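Local coordinates for protein bacterial regulatory proteins, TetR family (Nitrosomonas europaea, PDB 3NI7) that probably binds DNA as a transcriptional regulator of the TetR family, through a predicted helix-turn-helix motif near its N-terminus, at residues D10-H22 with R29-L41. Residues are numbered along the deposited sequence; the frame is centred on the assembly and turned at random.
Sequences DAIVDTAVELAAH and RLYDIAARLAVSL
Arg36, Ile33 and Leu19 carry most of this junction, in which helix 30-36, the first of the predicted helix-turn-helix, crosses segment 10-22 of helix 7-22, the axes of the two short segments coming within 9.5 Å at 108°. Ile33 is a knob in a hole made by Ile12, Thr15, Ala16 and Leu19. Its CD1 lies 3.6 Å from Ala16 CB, where a methyl side chain lets the isoleucine settle close to the helix backbone. The other branch, CG2, anti to the backbone N, is directed at the methyl CG2 of Thr15. Leu19 uses both arms of its fork: CD1 packs 3.6 Å from Ile33 CG1, while CD2 lies against the aliphatic part of Arg36. That arginine runs alongside Leu19 in the opposite sense, bent at chi2 (-111°), and carries its guanidinium to Glu18 and His22. Arg36 NH1 makes a weak, charge-paired hydrogen bond of 3.5 Å to Glu18 OE1, the two planar groups turned 69° apart; NH2 approaches the His22 ring at its edge. Thr15 suits this place because its CB carries both a methyl, for Ile33 and Arg36, and a hydroxyl. Thr15 OG1 donates a hydrogen bond of 2.7 Å to Ala11 O, which also accepts the N-H of Thr15 from the opposite face of its carbonyl plane, and Leu37 packs over the hydroxyl. With an alanine in place of Thr15, Ala11 O would probably lose its second donor and a gap is likely to open beside Ile33 and Leu37. Beyond Ile12, Ile44 of helix 41-47 continues the apolar core of this three-helix, probably DNA-binding domain. The contact thus joins an aliphatic centre round the buried Ile33 and Ala16 to a polar, solvent-exposed margin at Arg36 and His22, so apolar packing probably contributes more than the long ion pair to fixing the helix-turn-helix on helix 7-22.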
ATOM      1  N   ASP A  10       3.349  27.616  10.332  1.00 87.47           N
ATOM      2  CA  ASP A  10       3.904  27.246   9.046  1.00 87.31           C
ATOM      3  C   ASP A  10       5.436  27.343   8.992  1.00 85.76           C
ATOM      4  O   ASP A  10       6.119  26.482   8.363  1.00 84.52           O
ATOM      5  CB  ASP A  10       3.298  28.133   7.972  1.00 91.13           C
ATOM      6  CG  ASP A  10       1.799  27.892   7.779  1.00 95.51           C
ATOM      7  OD1 ASP A  10       1.210  26.979   8.434  1.00 97.92           O
ATOM      8  OD2 ASP A  10       1.186  28.604   6.944  1.00100.96           O
ATOM      9  N   ALA A  11       5.959  28.404   9.634  1.00 85.41           N
ATOM     10  CA  ALA A  11       7.388  28.622   9.735  1.00 84.18           C
ATOM     11  C   ALA A  11       8.065  27.491  10.512  1.00 80.83           C
ATOM     12  O   ALA A  11       9.194  27.084  10.204  1.00 80.55           O
ATOM     13  CB  ALA A  11       7.638  29.900  10.355  1.00 85.76           C
ATOM     14  N   ILE A  12       7.354  26.959  11.491  1.00 79.04           N
ATOM     15  CA  ILE A  12       7.845  25.796  12.222  1.00 77.41           C
ATOM     16  C   ILE A  12       7.966  24.642  11.237  1.00 76.78           C
ATOM     17  O   ILE A  12       9.024  24.071  11.061  1.00 76.91           O
ATOM     18  CB  ILE A  12       6.909  25.405  13.436  1.00 77.13           C
ATOM     19  CG1 ILE A  12       6.921  26.493  14.502  1.00 78.72           C
ATOM     20  CG2 ILE A  12       7.326  24.079  14.071  1.00 74.02           C
ATOM     21  CD1 ILE A  12       5.612  26.550  15.293  1.00 79.94           C
ATOM     22  N   VAL A  13       6.880  24.319  10.563  1.00 77.25           N
ATOM     23  CA  VAL A  13       6.900  23.186   9.657  1.00 77.51           C
ATOM     24  C   VAL A  13       8.015  23.347   8.636  1.00 78.24           C
ATOM     25  O   VAL A  13       8.856  22.457   8.481  1.00 78.26           O
ATOM     26  CB  VAL A  13       5.562  22.993   8.925  1.00 79.06           C
ATOM     27  CG1 VAL A  13       5.700  21.905   7.948  1.00 79.27           C
ATOM     28  CG2 VAL A  13       4.452  22.628   9.909  1.00 78.73           C
ATOM     29  N   ASP A  14       8.051  24.499   7.978  1.00 79.66           N
ATOM     30  CA  ASP A  14       9.115  24.758   7.008  1.00 81.19           C
ATOM     31  C   ASP A  14      10.439  24.451   7.633  1.00 80.54           C
ATOM     32  O   ASP A  14      11.272  23.780   7.038  1.00 81.71           O
ATOM     33  CB  ASP A  14       9.117  26.208   6.569  1.00 83.53           C
ATOM     34  CG  ASP A  14       7.890  26.569   5.784  1.00 86.98           C
ATOM     35  OD1 ASP A  14       7.135  25.662   5.378  1.00 88.17           O
ATOM     36  OD2 ASP A  14       7.645  27.768   5.582  1.00 92.43           O
ATOM     37  N   THR A  15      10.622  24.953   8.841  1.00 79.67           N
ATOM     38  CA  THR A  15      11.908  24.864   9.500  1.00 80.24           C
ATOM     39  C   THR A  15      12.244  23.424   9.757  1.00 79.20           C
ATOM     40  O   THR A  15      13.351  22.957   9.468  1.00 80.24           O
ATOM     41  CB  THR A  15      11.880  25.640  10.818  1.00 80.30           C
ATOM     42  OG1 THR A  15      11.920  27.036  10.494  1.00 83.31           O
ATOM     43  CG2 THR A  15      13.063  25.255  11.736  1.00 80.45           C
ATOM     44  N   ALA A  16      11.262  22.735  10.301  1.00 77.79           N
ATOM     45  CA  ALA A  16      11.382  21.325  10.639  1.00 78.05           C
ATOM     46  C   ALA A  16      11.838  20.556   9.405  1.00 79.44           C
ATOM     47  O   ALA A  16      12.651  19.615   9.443  1.00 80.89           O
ATOM     48  CB  ALA A  16      10.049  20.811  11.067  1.00 76.92           C
ATOM     49  N   VAL A  17      11.260  20.955   8.296  1.00 79.82           N
ATOM     50  CA  VAL A  17      11.391  20.187   7.088  1.00 81.09           C
ATOM     51  C   VAL A  17      12.764  20.443   6.417  1.00 82.63           C
ATOM     52  O   VAL A  17      13.500  19.494   6.087  1.00 83.40           O
ATOM     53  CB  VAL A  17      10.181  20.455   6.232  1.00 81.36           C
ATOM     54  CG1 VAL A  17      10.559  20.995   4.904  1.00 84.37           C
ATOM     55  CG2 VAL A  17       9.392  19.213   6.154  1.00 82.05           C
ATOM     56  N   GLU A  18      13.137  21.710   6.307  1.00 83.07           N
ATOM     57  CA  GLU A  18      14.510  22.055   5.951  1.00 85.21           C
ATOM     58  C   GLU A  18      15.549  21.337   6.814  1.00 85.48           C
ATOM     59  O   GLU A  18      16.401  20.640   6.292  1.00 86.94           O
ATOM     60  CB  GLU A  18      14.680  23.557   5.974  1.00 86.22           C
ATOM     61  CG  GLU A  18      14.142  24.131   4.683  1.00 91.11           C
ATOM     62  CD  GLU A  18      13.599  25.537   4.770  1.00 97.35           C
ATOM     63  OE1 GLU A  18      14.436  26.503   4.800  1.00103.95           O
ATOM     64  OE2 GLU A  18      12.334  25.652   4.784  1.00 98.14           O
ATOM     65  N   LEU A  19      15.444  21.445   8.131  1.00 84.55           N
ATOM     66  CA  LEU A  19      16.407  20.764   9.004  1.00 86.20           C
ATOM     67  C   LEU A  19      16.579  19.297   8.638  1.00 87.23           C
ATOM     68  O   LEU A  19      17.690  18.779   8.581  1.00 89.65           O
ATOM     69  CB  LEU A  19      15.959  20.787  10.472  1.00 85.72           C
ATOM     70  CG  LEU A  19      15.815  22.036  11.356  1.00 85.86           C
ATOM     71  CD1 LEU A  19      15.205  21.707  12.715  1.00 85.50           C
ATOM     72  CD2 LEU A  19      17.167  22.742  11.512  1.00 90.46           C
ATOM     73  N   ALA A  20      15.455  18.634   8.409  1.00 86.12           N
ATOM     74  CA  ALA A  20      15.450  17.213   8.043  1.00 88.31           C
ATOM     75  C   ALA A  20      16.245  16.980   6.765  1.00 90.94           C
ATOM     76  O   ALA A  20      17.068  16.071   6.663  1.00 93.43           O
ATOM     77  CB  ALA A  20      14.019  16.700   7.837  1.00 86.86           C
ATOM     78  N   ALA A  21      15.985  17.830   5.795  1.00 90.83           N
ATOM     79  CA  ALA A  21      16.688  17.742   4.551  1.00 94.17           C
ATOM     80  C   ALA A  21      18.187  17.656   4.799  1.00 97.15           C
ATOM     81  O   ALA A  21      18.824  16.682   4.441  1.00100.27           O
ATOM     82  CB  ALA A  21      16.381  18.939   3.686  1.00 94.00           C
ATOM     83  N   HIS A  22      18.749  18.652   5.466  1.00 97.48           N
ATOM     84  CA  HIS A  22      20.217  18.724   5.624  1.00101.13           C
ATOM     85  C   HIS A  22      20.747  17.561   6.429  1.00102.50           C
ATOM     86  O   HIS A  22      21.895  17.161   6.271  1.00106.67           O
ATOM     87  CB  HIS A  22      20.675  19.981   6.350  1.00101.18           C
ATOM     88  CG  HIS A  22      20.229  21.245   5.709  1.00101.91           C
ATOM     89  ND1 HIS A  22      20.535  21.562   4.403  1.00106.99           N
ATOM     90  CD2 HIS A  22      19.506  22.276   6.191  1.00100.73           C
ATOM     91  CE1 HIS A  22      20.012  22.741   4.112  1.00107.61           C
ATOM     92  NE2 HIS A  22      19.380  23.193   5.178  1.00103.17           N
ATOM     93  N   ARG A  29      15.024  17.402  16.154  1.00 92.69           N
ATOM     94  CA  ARG A  29      14.461  17.712  17.478  1.00 92.62           C
ATOM     95  C   ARG A  29      13.810  19.096  17.504  1.00 89.20           C
ATOM     96  O   ARG A  29      14.179  19.989  16.729  1.00 87.47           O
ATOM     97  CB  ARG A  29      15.553  17.678  18.537  1.00 96.52           C
ATOM     98  CG  ARG A  29      16.250  16.362  18.700  1.00101.96           C
ATOM     99  CD  ARG A  29      15.317  15.266  19.184  1.00107.18           C
ATOM    100  NE  ARG A  29      15.995  13.976  19.081  1.00113.48           N
ATOM    101  CZ  ARG A  29      16.186  13.298  17.953  1.00113.47           C
ATOM    102  NH1 ARG A  29      15.723  13.762  16.796  1.00109.69           N
ATOM    103  NH2 ARG A  29      16.839  12.136  17.985  1.00117.92           N
ATOM    104  N   LEU A  30      12.844  19.261  18.401  1.00 88.53           N
ATOM    105  CA  LEU A  30      12.122  20.518  18.545  1.00 86.27           C
ATOM    106  C   LEU A  30      13.042  21.656  18.972  1.00 87.64           C
ATOM    107  O   LEU A  30      12.911  22.781  18.492  1.00 86.91           O
ATOM    108  CB  LEU A  30      10.983  20.364  19.554  1.00 87.28           C
ATOM    109  CG  LEU A  30       9.623  19.941  18.998  1.00 85.38           C
ATOM    110  CD1 LEU A  30       9.623  19.993  17.479  1.00 79.43           C
ATOM    111  CD2 LEU A  30       9.251  18.552  19.491  1.00 86.81           C
ATOM    112  N   TYR A  31      13.969  21.363  19.878  1.00 90.36           N
ATOM    113  CA  TYR A  31      14.882  22.385  20.370  1.00 92.19           C
ATOM    114  C   TYR A  31      15.669  22.964  19.205  1.00 91.87           C
ATOM    115  O   TYR A  31      15.905  24.169  19.137  1.00 92.33           O
ATOM    116  CB  TYR A  31      15.839  21.798  21.406  1.00 95.48           C
ATOM    117  N   ASP A  32      16.071  22.095  18.285  1.00 91.81           N
ATOM    118  CA  ASP A  32      16.813  22.518  17.107  1.00 91.73           C
ATOM    119  C   ASP A  32      15.960  23.457  16.261  1.00 89.02           C
ATOM    120  O   ASP A  32      16.458  24.443  15.720  1.00 90.18           O
ATOM    121  CB  ASP A  32      17.249  21.308  16.282  1.00 91.96           C
ATOM    122  CG  ASP A  32      18.403  20.556  16.915  1.00 97.77           C
ATOM    123  OD1 ASP A  32      19.304  21.213  17.476  1.00102.55           O
ATOM    124  OD2 ASP A  32      18.409  19.309  16.852  1.00100.29           O
ATOM    125  N   ILE A  33      14.672  23.144  16.148  1.00 85.90           N
ATOM    126  CA  ILE A  33      13.756  23.968  15.355  1.00 83.50           C
ATOM    127  C   ILE A  33      13.742  25.338  15.990  1.00 84.52           C
ATOM    128  O   ILE A  33      13.821  26.371  15.310  1.00 84.73           O
ATOM    129  CB  ILE A  33      12.313  23.393  15.336  1.00 81.34           C
ATOM    130  CG1 ILE A  33      12.269  22.007  14.688  1.00 79.89           C
ATOM    131  CG2 ILE A  33      11.410  24.315  14.579  1.00 80.77           C
ATOM    132  CD1 ILE A  33      10.925  21.464  14.539  1.00 76.79           C
ATOM    133  N   ALA A  34      13.628  25.299  17.319  1.00 85.76           N
ATOM    134  CA  ALA A  34      13.657  26.498  18.195  1.00 87.48           C
ATOM    135  C   ALA A  34      14.918  27.285  17.887  1.00 89.68           C
ATOM    136  O   ALA A  34      14.878  28.512  17.670  1.00 90.60           O
ATOM    137  CB  ALA A  34      13.604  26.092  19.683  1.00 88.42           C
ATOM    138  N   ALA A  35      16.029  26.551  17.863  1.00 90.74           N
ATOM    139  CA  ALA A  35      17.337  27.153  17.736  1.00 94.45           C
ATOM    140  C   ALA A  35      17.347  27.781  16.348  1.00 95.24           C
ATOM    141  O   ALA A  35      17.565  28.987  16.254  1.00 98.24           O
ATOM    142  CB  ALA A  35      18.426  26.122  17.915  1.00 95.57           C
ATOM    143  N   ARG A  36      16.948  27.043  15.339  1.00 92.26           N
ATOM    144  CA  ARG A  36      16.926  27.533  14.006  1.00 92.98           C
ATOM    145  C   ARG A  36      16.074  28.744  13.837  1.00 93.20           C
ATOM    146  O   ARG A  36      16.354  29.576  13.025  1.00 97.16           O
ATOM    147  CB  ARG A  36      16.339  26.469  13.134  1.00 90.86           C
ATOM    148  CG  ARG A  36      17.165  26.139  11.951  1.00 93.93           C
ATOM    149  CD  ARG A  36      16.516  26.587  10.722  1.00 97.35           C
ATOM    150  NE  ARG A  36      17.105  25.816   9.662  1.00101.82           N
ATOM    151  CZ  ARG A  36      16.599  25.634   8.461  1.00102.07           C
ATOM    152  NH1 ARG A  36      15.446  26.179   8.121  1.00101.77           N
ATOM    153  NH2 ARG A  36      17.290  24.912   7.613  1.00104.13           N
ATOM    154  N   LEU A  37      14.968  28.826  14.524  1.00 90.46           N
ATOM    155  CA  LEU A  37      14.116  29.967  14.324  1.00 91.42           C
ATOM    156  C   LEU A  37      14.440  31.105  15.226  1.00 96.13           C
ATOM    157  O   LEU A  37      13.716  32.127  15.187  1.00 98.08           O
ATOM    158  CB  LEU A  37      12.708  29.561  14.624  1.00 88.74           C
ATOM    159  CG  LEU A  37      11.967  29.053  13.423  1.00 85.32           C
ATOM    160  CD1 LEU A  37      10.975  28.051  13.902  1.00 81.46           C
ATOM    161  CD2 LEU A  37      11.337  30.277  12.766  1.00 85.82           C
ATOM    162  N   ALA A  38      15.468  30.911  16.081  1.00 98.23           N
ATOM    163  CA  ALA A  38      15.859  31.868  17.118  1.00102.22           C
ATOM    164  C   ALA A  38      14.675  32.144  18.059  1.00101.90           C
ATOM    165  O   ALA A  38      14.424  33.300  18.399  1.00105.77           O
ATOM    166  CB  ALA A  38      16.361  33.162  16.494  1.00106.43           C
ATOM    167  N   VAL A  39      13.951  31.099  18.470  1.00 98.23           N
ATOM    168  CA  VAL A  39      12.941  31.219  19.552  1.00 98.42           C
ATOM    169  C   VAL A  39      13.112  30.114  20.596  1.00 97.95           C
ATOM    170  O   VAL A  39      13.908  29.182  20.403  1.00 97.51           O
ATOM    171  CB  VAL A  39      11.506  31.127  19.023  1.00 95.68           C
ATOM    172  CG1 VAL A  39      11.240  32.227  18.018  1.00 97.02           C
ATOM    173  CG2 VAL A  39      11.234  29.725  18.443  1.00 91.50           C
ATOM    174  N   SER A  40      12.359  30.221  21.696  1.00 99.22           N
ATOM    175  CA  SER A  40      12.458  29.275  22.819  1.00 99.91           C
ATOM    176  C   SER A  40      11.652  28.011  22.587  1.00 96.21           C
ATOM    177  O   SER A  40      10.544  28.065  22.072  1.00 94.59           O
ATOM    178  CB  SER A  40      11.867  29.913  24.030  1.00103.36           C
ATOM    179  OG  SER A  40      10.534  30.191  23.706  1.00101.82           O
ATOM    180  N   LEU A  41      12.169  26.879  23.041  1.00 96.11           N
ATOM    181  CA  LEU A  41      11.442  25.629  22.962  1.00 93.76           C
ATOM    182  C   LEU A  41      10.029  25.773  23.559  1.00 94.53           C
ATOM    183  O   LEU A  41       9.073  25.174  23.125  1.00 92.68           O
ATOM    184  CB  LEU A  41      12.232  24.552  23.675  1.00 95.83           C
ATOM    185  CG  LEU A  41      11.770  23.114  23.518  1.00 96.30           C
ATOM    186  CD1 LEU A  41      11.359  22.757  22.070  1.00 91.92           C
ATOM    187  CD2 LEU A  41      12.867  22.170  24.008  1.00 99.35           C
TER